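Local coordinates for protein phosphoribosylformylglycinamidine synthase 2 (Thermus thermophilus, PDB 3VIU) that belongs to the PurM-like (AIR synthase related) family, pairing two related halves in a single chain that holds ADP and magnesium, at residues V74-A79 with K437-G442; R195-A200 with V309-E314; H457-A462 with T504-K509; E569-L574 with G649-F654. One frame throughout, in Å; residues are numbered along the deposited sequence.

Interaction 1. Residues V74-A79 with K437-G442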
loop_
_atom_site.group_PDB
_atom_site.type_symbol
_atom_site.label_atom_id
_atom_site.label_comp_id
_atom_site.label_asym_id
_atom_site.label_seq_id
_atom_site.Cartn_x
_atom_site.Cartn_y
_atom_site.Cartn_z
ATOM N N VAL A 74 -1.421 18.495 -4.909
ATOM C CA VAL A 74 -0.311 18.257 -5.824
ATOM C C VAL A 74 -0.033 19.467 -6.711
ATOM O O VAL A 74 0.932 19.474 -7.479
ATOM C CB VAL A 74 -0.547 17.007 -6.708
ATOM C CG1 VAL A 74 -0.826 15.791 -5.825
ATOM C CG2 VAL A 74 -1.693 17.244 -7.666
ATOM N N GLY A 75 -0.877 20.490 -6.610
ATOM C CA GLY A 75 -0.652 21.694 -7.394
ATOM C C GLY A 75 -1.562 21.985 -8.572
ATOM O O GLY A 75 -2.327 21.130 -9.025
ATOM N N GLU A 76 -1.460 23.215 -9.070
ATOM C CA GLU A 76 -2.253 23.684 -10.193
ATOM C C GLU A 76 -3.729 23.310 -10.044
ATOM O O GLU A 76 -4.435 23.064 -11.025
ATOM C CB GLU A 76 -1.669 23.149 -11.505
ATOM C CG GLU A 76 -0.230 23.624 -11.731
ATOM C CD GLU A 76 0.326 23.297 -13.116
ATOM O OE1 GLU A 76 1.553 23.468 -13.307
ATOM O OE2 GLU A 76 -0.450 22.884 -14.012
ATOM N N GLY A 77 -4.190 23.275 -8.799
ATOM C CA GLY A 77 -5.580 22.959 -8.539
ATOM C C GLY A 77 -5.906 21.488 -8.388
ATOM O O GLY A 77 -7.047 21.147 -8.076
ATOM N N TRP A 78 -4.929 20.610 -8.607
ATOM C CA TRP A 78 -5.184 19.180 -8.474
ATOM C C TRP A 78 -4.820 18.608 -7.113
ATOM O O TRP A 78 -3.951 19.125 -6.413
ATOM C CB TRP A 78 -4.431 18.387 -9.530
ATOM C CG TRP A 78 -4.760 18.762 -10.910
ATOM C CD1 TRP A 78 -4.122 19.683 -11.678
ATOM C CD2 TRP A 78 -5.790 18.198 -11.723
ATOM N NE1 TRP A 78 -4.685 19.726 -12.928
ATOM C CE2 TRP A 78 -5.713 18.823 -12.982
ATOM C CE3 TRP A 78 -6.771 17.224 -11.510
ATOM C CZ2 TRP A 78 -6.579 18.505 -14.031
ATOM C CZ3 TRP A 78 -7.635 16.908 -12.553
ATOM C CH2 TRP A 78 -7.531 17.547 -13.798
ATOM N N ALA A 79 -5.499 17.526 -6.753
ATOM C CA ALA A 79 -5.265 16.832 -5.489
ATOM C C ALA A 79 -5.199 15.341 -5.798
ATOM O O ALA A 79 -5.633 14.898 -6.867
ATOM C CB ALA A 79 -6.403 17.116 -4.510
ATOM N N LYS A 437 -2.079 14.741 -18.017
ATOM C CA LYS A 437 -2.176 15.373 -19.326
ATOM C C LYS A 437 -2.726 16.784 -19.248
ATOM O O LYS A 437 -3.616 17.069 -18.453
ATOM C CB LYS A 437 -3.056 14.534 -20.258
ATOM C CG LYS A 437 -2.524 13.146 -20.558
ATOM C CD LYS A 437 -3.463 12.428 -21.509
ATOM C CE LYS A 437 -3.081 10.972 -21.680
ATOM N NZ LYS A 437 -1.709 10.833 -22.234
ATOM N N GLY A 438 -2.188 17.662 -20.088
ATOM C CA GLY A 438 -2.635 19.040 -20.099
ATOM C C GLY A 438 -1.852 19.892 -19.116
ATOM O O GLY A 438 -2.004 21.114 -19.097
ATOM N N THR A 439 -1.019 19.248 -18.296
ATOM C CA THR A 439 -0.208 19.960 -17.316
ATOM C C THR A 439 1.229 19.474 -17.368
ATOM O O THR A 439 1.573 18.579 -18.139
ATOM C CB THR A 439 -0.695 19.727 -15.870
ATOM O OG1 THR A 439 -0.172 18.481 -15.382
ATOM C CG2 THR A 439 -2.217 19.706 -15.813
ATOM N N ARG A 440 2.064 20.067 -16.524
ATOM C CA ARG A 440 3.462 19.688 -16.439
ATOM C C ARG A 440 3.631 18.825 -15.199
ATOM O O ARG A 440 4.737 18.432 -14.844
ATOM C CB ARG A 440 4.317 20.932 -16.312
ATOM C CG ARG A 440 4.043 21.950 -17.399
ATOM C CD ARG A 440 4.825 23.203 -17.128
ATOM N NE ARG A 440 6.234 22.892 -16.939
ATOM C CZ ARG A 440 7.126 23.762 -16.493
ATOM N NH1 ARG A 440 6.742 24.997 -16.190
ATOM N NH2 ARG A 440 8.397 23.396 -16.358
ATOM N N LEU A 441 2.511 18.531 -14.550
ATOM C CA LEU A 441 2.511 17.744 -13.331
ATOM C C LEU A 441 2.638 16.241 -13.516
ATOM O O LEU A 441 2.107 15.654 -14.463
ATOM C CB LEU A 441 1.247 18.040 -12.525
ATOM C CG LEU A 441 1.078 19.495 -12.090
ATOM C CD1 LEU A 441 -0.296 19.681 -11.470
ATOM C CD2 LEU A 441 2.181 19.868 -11.111
ATOM N N GLY A 442 3.350 15.635 -12.574
ATOM C CA GLY A 442 3.557 14.204 -12.563
ATOM C C GLY A 442 3.417 13.727 -11.131
ATOM O O GLY A 442 3.915 14.373 -10.205
#
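Two beta hairpins, one from each PurM_N-like part of the chain, meet at their tips on the protein surface. The first turns through a type I' turn from Gly75 to Trp78, with a classic bulge where Val74 and Gly75 both face Trp78. The second tip joins strand 432-436 to strand 441-448, and its Leu441 reaches across to the first. From CB the chain of Leu441 runs with CG anti to its own carbonyl carbon (chi1 -60°). CG comes 4.0 Å from CD of Glu76, which passes in the opposite direction with an extended chain. Beyond it the branches part. CD1 makes the closest approach, 3.5 Å from the carbonyl O of Gly75 and 3.7 Å from CB of Glu76. The same methyl touches CD1 of the Trp78 indole at 3.8 Å, while CD2 lies 3.9 Å from O of Val74. Farther out, the Thr439 methyl CG2 meets NE1 of Trp78 at 3.8 Å, approaching the ring obliquely. The indole also makes a cation-pi contact with Arg182. No hydrogen bond joins the two tips. Thr439 instead closes an ST turn within its own hairpin, OG1 accepting from the backbone N of Leu441 at 2.8 Å.

Interaction 2. Residues R195-A200 with V309-E314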
loop_
_atom_site.group_PDB
_atom_site.type_symbol
_atom_site.label_atom_id
_atom_site.label_comp_id
_atom_site.label_asym_id
_atom_site.label_seq_id
_atom_site.Cartn_x
_atom_site.Cartn_y
_atom_site.Cartn_z
ATOM N N ARG A 195 -32.002 14.763 5.367
ATOM C CA ARG A 195 -31.647 14.343 4.018
ATOM C C ARG A 195 -31.932 12.871 3.766
ATOM O O ARG A 195 -31.872 12.048 4.676
ATOM C CB ARG A 195 -30.156 14.590 3.775
ATOM C CG ARG A 195 -29.681 15.971 4.170
ATOM C CD ARG A 195 -30.447 17.022 3.397
ATOM N NE ARG A 195 -30.361 16.751 1.972
ATOM C CZ ARG A 195 -31.385 16.844 1.137
ATOM N NH1 ARG A 195 -32.573 17.206 1.589
ATOM N NH2 ARG A 195 -31.221 16.556 -0.144
ATOM N N PRO A 196 -32.280 12.523 2.527
ATOM C CA PRO A 196 -32.538 11.114 2.240
ATOM C C PRO A 196 -31.175 10.504 1.889
ATOM O O PRO A 196 -30.251 11.228 1.512
ATOM C CB PRO A 196 -33.470 11.180 1.041
ATOM C CG PRO A 196 -32.963 12.381 0.309
ATOM C CD PRO A 196 -32.772 13.379 1.435
ATOM N N ILE A 197 -31.038 9.191 2.025
ATOM C CA ILE A 197 -29.776 8.523 1.706
ATOM C C ILE A 197 -30.019 7.541 0.559
ATOM O O ILE A 197 -30.825 6.613 0.687
ATOM C CB ILE A 197 -29.236 7.719 2.909
ATOM C CG1 ILE A 197 -29.327 8.552 4.190
ATOM C CG2 ILE A 197 -27.815 7.283 2.631
ATOM C CD1 ILE A 197 -28.599 9.854 4.125
ATOM N N TYR A 198 -29.322 7.740 -0.556
ATOM C CA TYR A 198 -29.498 6.862 -1.705
ATOM C C TYR A 198 -28.558 5.663 -1.742
ATOM O O TYR A 198 -27.450 5.693 -1.202
ATOM C CB TYR A 198 -29.377 7.658 -3.004
ATOM C CG TYR A 198 -30.606 8.471 -3.334
ATOM C CD1 TYR A 198 -31.029 9.510 -2.502
ATOM C CD2 TYR A 198 -31.338 8.219 -4.491
ATOM C CE1 TYR A 198 -32.145 10.278 -2.819
ATOM C CE2 TYR A 198 -32.456 8.980 -4.819
ATOM C CZ TYR A 198 -32.854 10.009 -3.981
ATOM O OH TYR A 198 -33.954 10.772 -4.314
ATOM N N TYR A 199 -29.038 4.609 -2.393
ATOM C CA TYR A 199 -28.332 3.347 -2.554
ATOM C C TYR A 199 -28.225 3.097 -4.049
ATOM O O TYR A 199 -29.229 3.175 -4.762
ATOM C CB TYR A 199 -29.152 2.233 -1.891
ATOM C CG TYR A 199 -28.740 0.801 -2.184
ATOM C CD1 TYR A 199 -28.707 0.304 -3.486
ATOM C CD2 TYR A 199 -28.452 -0.078 -1.144
ATOM C CE1 TYR A 199 -28.401 -1.038 -3.738
ATOM C CE2 TYR A 199 -28.146 -1.413 -1.382
ATOM C CZ TYR A 199 -28.122 -1.890 -2.676
ATOM O OH TYR A 199 -27.825 -3.221 -2.903
ATOM N N ALA A 200 -27.017 2.794 -4.516
ATOM C CA ALA A 200 -26.787 2.519 -5.930
ATOM C C ALA A 200 -25.795 1.378 -6.114
ATOM O O ALA A 200 -24.950 1.144 -5.260
ATOM C CB ALA A 200 -26.276 3.759 -6.621
ATOM N N VAL A 309 -23.344 4.209 -1.159
ATOM C CA VAL A 309 -24.285 5.054 -0.435
ATOM C C VAL A 309 -24.034 6.512 -0.848
ATOM O O VAL A 309 -22.886 6.959 -0.863
ATOM C CB VAL A 309 -24.080 4.924 1.094
ATOM C CG1 VAL A 309 -24.835 6.016 1.822
ATOM C CG2 VAL A 309 -24.565 3.563 1.565
ATOM N N LEU A 310 -25.091 7.244 -1.198
ATOM C CA LEU A 310 -24.932 8.646 -1.585
ATOM C C LEU A 310 -25.975 9.553 -0.935
ATOM O O LEU A 310 -27.144 9.189 -0.813
ATOM C CB LEU A 310 -24.986 8.801 -3.109
ATOM C CG LEU A 310 -23.989 7.965 -3.915
ATOM C CD1 LEU A 310 -24.586 6.599 -4.169
ATOM C CD2 LEU A 310 -23.674 8.638 -5.229
ATOM N N VAL A 311 -25.536 10.738 -0.522
ATOM C CA VAL A 311 -26.403 11.714 0.130
ATOM C C VAL A 311 -26.495 12.945 -0.750
ATOM O O VAL A 311 -25.569 13.758 -0.795
ATOM C CB VAL A 311 -25.829 12.149 1.503
ATOM C CG1 VAL A 311 -26.786 13.111 2.196
ATOM C CG2 VAL A 311 -25.566 10.927 2.371
ATOM N N PRO A 312 -27.613 13.099 -1.470
ATOM C CA PRO A 312 -27.762 14.269 -2.339
ATOM C C PRO A 312 -27.968 15.544 -1.535
ATOM O O PRO A 312 -28.579 15.521 -0.461
ATOM C CB PRO A 312 -28.987 13.923 -3.181
ATOM C CG PRO A 312 -29.833 13.121 -2.216
ATOM C CD PRO A 312 -28.802 12.225 -1.534
ATOM N N LYS A 313 -27.448 16.650 -2.057
ATOM C CA LYS A 313 -27.602 17.945 -1.406
ATOM C C LYS A 313 -29.071 18.336 -1.486
ATOM O O LYS A 313 -29.824 17.785 -2.293
ATOM C CB LYS A 313 -26.768 19.011 -2.119
ATOM C CG LYS A 313 -25.267 18.844 -1.986
ATOM C CD LYS A 313 -24.567 20.027 -2.630
ATOM C CE LYS A 313 -23.160 20.203 -2.102
ATOM N NZ LYS A 313 -22.613 21.496 -2.570
ATOM N N GLU A 314 -29.477 19.284 -0.652
ATOM C CA GLU A 314 -30.859 19.744 -0.653
ATOM C C GLU A 314 -31.268 20.240 -2.034
ATOM O O GLU A 314 -30.599 21.101 -2.618
ATOM C CB GLU A 314 -31.040 20.873 0.362
ATOM C CG GLU A 314 -32.408 21.538 0.315
ATOM C CD GLU A 314 -32.790 22.162 1.639
ATOM O OE1 GLU A 314 -32.097 23.110 2.078
ATOM O OE2 GLU A 314 -33.784 21.694 2.244
#
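Strands 196-200 and 309-312 run antiparallel and are joined by a pair of backbone hydrogen bonds between Tyr198 and Leu310. Tyr198 N donates to O of Leu310 at 2.6 Å, nearly along the C=O axis, and Leu310 N returns a 2.8 Å bond to O of Tyr198, straight at the hydrogen (166°). The same Tyr198 oxygen receives a CA-H...O contact from Val309, the non-hydrogen-bonded partner of Tyr199. Where the first strand begins and the second ends, a side chain takes over. Arg195 bends at chi2 and chi3 so that its guanidinium turns side-on to the carbonyl of Pro312: NE (3.3 Å) and NH2 (2.9 Å) both donate to that one oxygen, which lies close to the guanidinium plane. CD of Pro196 sits over one face of the group and CA of Glu314 over the opposite face. NH2 has a second acceptor in Glu317, with which it forms a salt bridge, so the charge of this buried group is probably offset there. Tyr198 OH bonds to Glu321, while its ring carbon CD1 packs 3.6 Å from CD of Pro312, which approaches the ring obliquely. On the other side of the sheet, CG2 of Ile197 and CG1 of Val309 press together at 3.3 Å, a tight fit. Within the PurM-like C-terminal domain fold, strand 196-201 lies between strands 307-312 and 331-338. Helix 317-326 packs against Tyr198, Leu310 and Pro312, and helix 264-275 against Ile197, Val309 and Val311.

Interaction 3. Residues H457-A462 with T504-K509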
loop_
_atom_site.group_PDB
_atom_site.type_symbol
_atom_site.label_atom_id
_atom_site.label_comp_id
_atom_site.label_asym_id
_atom_site.label_seq_id
_atom_site.Cartn_x
_atom_site.Cartn_y
_atom_site.Cartn_z
ATOM N N HIS A 457 14.104 -7.137 13.151
ATOM C CA HIS A 457 14.077 -5.877 13.887
ATOM C C HIS A 457 12.883 -5.075 13.377
ATOM O O HIS A 457 13.037 -4.109 12.637
ATOM C CB HIS A 457 15.385 -5.095 13.648
ATOM C CG HIS A 457 15.642 -4.014 14.652
ATOM N ND1 HIS A 457 14.665 -3.142 15.079
ATOM C CD2 HIS A 457 16.773 -3.653 15.302
ATOM C CE1 HIS A 457 15.181 -2.294 15.950
ATOM N NE2 HIS A 457 16.460 -2.583 16.102
ATOM N N PRO A 458 11.674 -5.462 13.792
ATOM C CA PRO A 458 10.455 -4.771 13.360
ATOM C C PRO A 458 10.517 -3.240 13.313
ATOM O O PRO A 458 10.092 -2.627 12.333
ATOM C CB PRO A 458 9.389 -5.312 14.317
ATOM C CG PRO A 458 10.188 -5.812 15.519
ATOM C CD PRO A 458 11.394 -6.423 14.873
ATOM N N ARG A 459 11.053 -2.617 14.352
ATOM C CA ARG A 459 11.147 -1.158 14.373
ATOM C C ARG A 459 12.028 -0.638 13.225
ATOM O O ARG A 459 11.632 0.272 12.495
ATOM C CB ARG A 459 11.716 -0.707 15.713
ATOM C CG ARG A 459 11.686 0.779 15.969
ATOM C CD ARG A 459 12.578 1.079 17.156
ATOM N NE ARG A 459 12.134 2.242 17.910
ATOM C CZ ARG A 459 11.410 2.176 19.019
ATOM N NH1 ARG A 459 11.048 1.003 19.513
ATOM N NH2 ARG A 459 11.044 3.291 19.634
ATOM N N LEU A 460 13.218 -1.217 13.063
ATOM C CA LEU A 460 14.121 -0.791 11.999
ATOM C C LEU A 460 13.516 -1.144 10.633
ATOM O O LEU A 460 13.690 -0.410 9.658
ATOM C CB LEU A 460 15.505 -1.435 12.182
ATOM C CG LEU A 460 16.623 -1.041 11.210
ATOM C CD1 LEU A 460 16.810 0.465 11.207
ATOM C CD2 LEU A 460 17.920 -1.738 11.605
ATOM N N GLY A 461 12.777 -2.251 10.578
ATOM C CA GLY A 461 12.135 -2.650 9.336
ATOM C C GLY A 461 11.113 -1.611 8.877
ATOM O O GLY A 461 11.057 -1.246 7.700
ATOM N N ALA A 462 10.305 -1.127 9.819
ATOM C CA ALA A 462 9.290 -0.121 9.524
ATOM C C ALA A 462 9.953 1.168 9.047
ATOM O O ALA A 462 9.504 1.782 8.082
ATOM C CB ALA A 462 8.451 0.150 10.763
ATOM N N THR A 504 6.620 -1.716 15.195
ATOM C CA THR A 504 6.334 -1.345 13.821
ATOM C C THR A 504 5.808 0.084 13.803
ATOM O O THR A 504 6.281 0.922 13.038
ATOM C CB THR A 504 5.296 -2.300 13.197
ATOM O OG1 THR A 504 5.861 -3.616 13.105
ATOM C CG2 THR A 504 4.885 -1.824 11.802
ATOM N N ILE A 505 4.837 0.375 14.658
ATOM C CA ILE A 505 4.297 1.720 14.707
ATOM C C ILE A 505 5.349 2.756 15.151
ATOM O O ILE A 505 5.409 3.856 14.601
ATOM C CB ILE A 505 3.052 1.777 15.612
ATOM C CG1 ILE A 505 1.903 1.018 14.922
ATOM C CG2 ILE A 505 2.682 3.233 15.904
ATOM C CD1 ILE A 505 0.550 1.086 15.622
ATOM N N ALA A 506 6.186 2.405 16.125
ATOM C CA ALA A 506 7.219 3.329 16.581
ATOM C C ALA A 506 8.204 3.571 15.435
ATOM O O ALA A 506 8.732 4.670 15.279
ATOM C CB ALA A 506 7.951 2.762 17.803
ATOM N N GLY A 507 8.444 2.540 14.634
ATOM C CA GLY A 507 9.351 2.682 13.513
ATOM C C GLY A 507 8.878 3.740 12.527
ATOM O O GLY A 507 9.653 4.599 12.115
ATOM N N LEU A 508 7.606 3.669 12.144
ATOM C CA LEU A 508 7.016 4.628 11.214
ATOM C C LEU A 508 7.080 6.054 11.769
ATOM O O LEU A 508 7.474 6.992 11.075
ATOM C CB LEU A 508 5.563 4.242 10.937
ATOM C CG LEU A 508 5.239 3.409 9.685
ATOM C CD1 LEU A 508 6.445 2.610 9.222
ATOM C CD2 LEU A 508 4.061 2.501 9.988
ATOM N N LYS A 509 6.693 6.202 13.028
ATOM C CA LYS A 509 6.705 7.492 13.691
ATOM C C LYS A 509 8.077 8.139 13.548
ATOM O O LYS A 509 8.207 9.284 13.103
ATOM C CB LYS A 509 6.380 7.305 15.173
ATOM C CG LYS A 509 6.596 8.536 16.035
ATOM C CD LYS A 509 6.590 8.160 17.508
ATOM C CE LYS A 509 6.720 9.388 18.408
ATOM N NZ LYS A 509 7.925 10.227 18.116
HETATM O O HOH W 1 7.927 -4.019 10.844
#
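His457 holds the N-cap position of helix 458-475, directly after helix 451-456, and one face of its imidazole lies against CB of Leu460. Pro458 opens the helix facing helix 495-515: its CB is 4.1 Å from OG1 of Thr504, and a water donates both to its carbonyl O (3.0 Å) and to OG1 of Thr504, bridging the two helices. That hydroxyl is also bonded to O of Glu500 in its own helix. Arg459 follows, CG anti to the backbone N (chi1 -171°) and the chain extended to NE, so that it reaches across the second helix. There the Ala506 methyl sits over one face of the guanidinium, off-centre, 3.6 Å from NH2, while NH1 forms a salt bridge with Glu503. The carbonyl O of Arg459 approaches CA of Gly507 at 3.5 Å in a CA-H...O contact; Gly507, having no side chain, lets the backbones come this near. One turn on, the CB of Ala462 fits into the second helix, 3.2 Å from O of Thr504 and 3.5 Å from CD1 of Leu508. The segment axes approach to 7.0 Å and cross at -38°. Such close, small-residue packing joins the two long helices that the PurM_N-like fold lays beside its mixed sheet, where Leu508 and Thr504 also touch the ADP-pocket residues Asp485 and Leu487.

Interaction 4. Residues E569-L574 with G649-F654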
loop_
_atom_site.group_PDB
_atom_site.type_symbol
_atom_site.label_atom_id
_atom_site.label_comp_id
_atom_site.label_asym_id
_atom_site.label_seq_id
_atom_site.Cartn_x
_atom_site.Cartn_y
_atom_site.Cartn_z
ATOM N N GLU A 569 28.397 5.434 0.570
ATOM C CA GLU A 569 29.574 4.575 0.463
ATOM C C GLU A 569 29.334 3.179 -0.103
ATOM O O GLU A 569 28.210 2.664 -0.087
ATOM C CB GLU A 569 30.289 4.510 1.813
ATOM C CG GLU A 569 31.219 5.715 1.995
ATOM C CD GLU A 569 31.577 6.006 3.436
ATOM O OE1 GLU A 569 32.321 6.985 3.656
ATOM O OE2 GLU A 569 31.116 5.270 4.342
ATOM N N GLU A 570 30.410 2.585 -0.614
ATOM C CA GLU A 570 30.365 1.274 -1.251
ATOM C C GLU A 570 30.084 0.113 -0.324
ATOM O O GLU A 570 29.500 -0.883 -0.737
ATOM C CB GLU A 570 31.683 0.998 -1.980
ATOM C CG GLU A 570 32.209 2.165 -2.795
ATOM C CD GLU A 570 33.474 1.820 -3.558
ATOM O OE1 GLU A 570 34.307 1.058 -3.018
ATOM O OE2 GLU A 570 33.639 2.320 -4.690
ATOM N N ARG A 571 30.517 0.237 0.925
ATOM C CA ARG A 571 30.322 -0.819 1.906
ATOM C C ARG A 571 28.903 -0.946 2.425
ATOM O O ARG A 571 28.329 0.018 2.923
ATOM C CB ARG A 571 31.243 -0.614 3.106
ATOM C CG ARG A 571 32.456 -1.515 3.121
ATOM C CD ARG A 571 33.033 -1.611 4.523
ATOM N NE ARG A 571 34.231 -2.448 4.581
ATOM C CZ ARG A 571 34.280 -3.725 4.212
ATOM N NH1 ARG A 571 33.195 -4.327 3.747
ATOM N NH2 ARG A 571 35.415 -4.406 4.316
ATOM N N GLY A 572 28.353 -2.147 2.301
ATOM C CA GLY A 572 27.025 -2.429 2.809
ATOM C C GLY A 572 27.209 -3.455 3.918
ATOM O O GLY A 572 28.331 -3.902 4.158
ATOM N N GLU A 573 26.137 -3.828 4.607
ATOM C CA GLU A 573 26.245 -4.823 5.672
ATOM C C GLU A 573 25.596 -6.127 5.191
ATOM O O GLU A 573 24.790 -6.122 4.252
ATOM C CB GLU A 573 25.565 -4.314 6.948
ATOM C CG GLU A 573 25.897 -2.863 7.297
ATOM C CD GLU A 573 25.237 -2.381 8.592
ATOM O OE1 GLU A 573 25.066 -1.150 8.751
ATOM O OE2 GLU A 573 24.897 -3.223 9.456
ATOM N N LEU A 574 25.932 -7.239 5.836
ATOM C CA LEU A 574 25.399 -8.533 5.429
ATOM C C LEU A 574 24.203 -9.039 6.232
ATOM O O LEU A 574 23.512 -9.957 5.793
ATOM C CB LEU A 574 26.516 -9.583 5.479
ATOM C CG LEU A 574 27.776 -9.196 4.701
ATOM C CD1 LEU A 574 28.909 -10.151 5.024
ATOM C CD2 LEU A 574 27.461 -9.190 3.218
ATOM N N GLY A 649 35.259 -7.919 -1.505
ATOM C CA GLY A 649 34.577 -8.572 -0.412
ATOM C C GLY A 649 33.090 -8.428 -0.634
ATOM O O GLY A 649 32.626 -7.456 -1.230
ATOM N N LEU A 650 32.338 -9.401 -0.149
ATOM C CA LEU A 650 30.895 -9.400 -0.310
ATOM C C LEU A 650 30.247 -8.126 0.213
ATOM O O LEU A 650 29.344 -7.587 -0.415
ATOM C CB LEU A 650 30.297 -10.622 0.392
ATOM C CG LEU A 650 30.869 -11.968 -0.056
ATOM C CD1 LEU A 650 30.198 -13.086 0.712
ATOM C CD2 LEU A 650 30.658 -12.148 -1.543
ATOM N N GLU A 651 30.706 -7.639 1.356
ATOM C CA GLU A 651 30.125 -6.434 1.926
ATOM C C GLU A 651 30.085 -5.263 0.945
ATOM O O GLU A 651 29.116 -4.523 0.897
ATOM C CB GLU A 651 30.888 -6.017 3.183
ATOM C CG GLU A 651 30.794 -7.003 4.328
ATOM C CD GLU A 651 31.591 -6.549 5.538
ATOM O OE1 GLU A 651 32.796 -6.264 5.367
ATOM O OE2 GLU A 651 31.023 -6.478 6.654
ATOM N N ALA A 652 31.131 -5.099 0.152
ATOM C CA ALA A 652 31.167 -3.989 -0.785
ATOM C C ALA A 652 30.404 -4.249 -2.074
ATOM O O ALA A 652 29.768 -3.359 -2.608
ATOM C CB ALA A 652 32.611 -3.624 -1.106
ATOM N N LEU A 653 30.456 -5.469 -2.575
ATOM C CA LEU A 653 29.783 -5.757 -3.826
ATOM C C LEU A 653 28.296 -6.093 -3.687
ATOM O O LEU A 653 27.495 -5.748 -4.565
ATOM C CB LEU A 653 30.525 -6.890 -4.550
ATOM C CG LEU A 653 32.037 -6.659 -4.755
ATOM C CD1 LEU A 653 32.685 -7.898 -5.348
ATOM C CD2 LEU A 653 32.262 -5.458 -5.662
ATOM N N PHE A 654 27.923 -6.718 -2.574
ATOM C CA PHE A 654 26.538 -7.139 -2.364
ATOM C C PHE A 654 25.909 -6.750 -1.036
ATOM O O PHE A 654 24.716 -6.964 -0.842
ATOM C CB PHE A 654 26.459 -8.652 -2.502
ATOM C CG PHE A 654 27.165 -9.174 -3.705
ATOM C CD1 PHE A 654 26.597 -9.048 -4.967
ATOM C CD2 PHE A 654 28.403 -9.796 -3.581
ATOM C CE1 PHE A 654 27.249 -9.539 -6.093
ATOM C CE2 PHE A 654 29.067 -10.291 -4.698
ATOM C CZ PHE A 654 28.486 -10.163 -5.961
#
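The guanidinium of Arg571 has CB of Glu651 at its edge, in plane and a close 2.9 Å from NH1. The carboxylate of Glu651 is turned 68° out of that plane and uses a single oxygen, OE1, for a salt bridge to NH1 at 2.6 Å. OE1 comes in obliquely to the guanidinium, without the flat pairing of two oxygens with two nitrogens. The ring of Phe654 carries CB of the preceding Leu653 on one face, and side chains of helix 391-399 also touch it. CB of Arg571 points away from the helix and the chain is extended as far as NE; the twist there (chi4 -58°) swings NH1 back to Glu651. Here the loop that follows strand 563-567 in the second PurM-like C-terminal domain lies against the short helix 650-653, which has Gly649 at its N-cap position. The backbone adds a hydrogen bond: Gly572 N donates to O of Glu651 at 2.9 Å (156° at the hydrogen), the donor standing well above the carbonyl plane. Just before it, O of Glu570 receives a CA-H...O contact from Ala652, while the Glu570 carboxylate is held by a salt bridge to Arg685. Past the glycine, Leu574 crosses the Glu651 chain at about a right angle, its CD1 3.7 Å from CG of Glu651, and its other methyl, CD2, lies 4.3 Å from CB of Leu650.

Residues 74-79 open the longest loop, which interaction 1 closes at 437-442, bringing together the hairpins of the two PurM_N-like domains. Interaction 2 lies wholly within that loop: 195-200 returns to 309-314 inside the first PurM-like C-terminal domain. The other two follow in series and no loops cross. Interaction 3 joins two helices of the second N-terminal domain, and interaction 4 then fixes a loop to a short helix in the second C-terminal domain. These last two are the nearest neighbours, about 7 Å between nearest atoms. Interactions 2 and 4 lie on opposite sides of the chain's centre, their own centres about 60 Å apart.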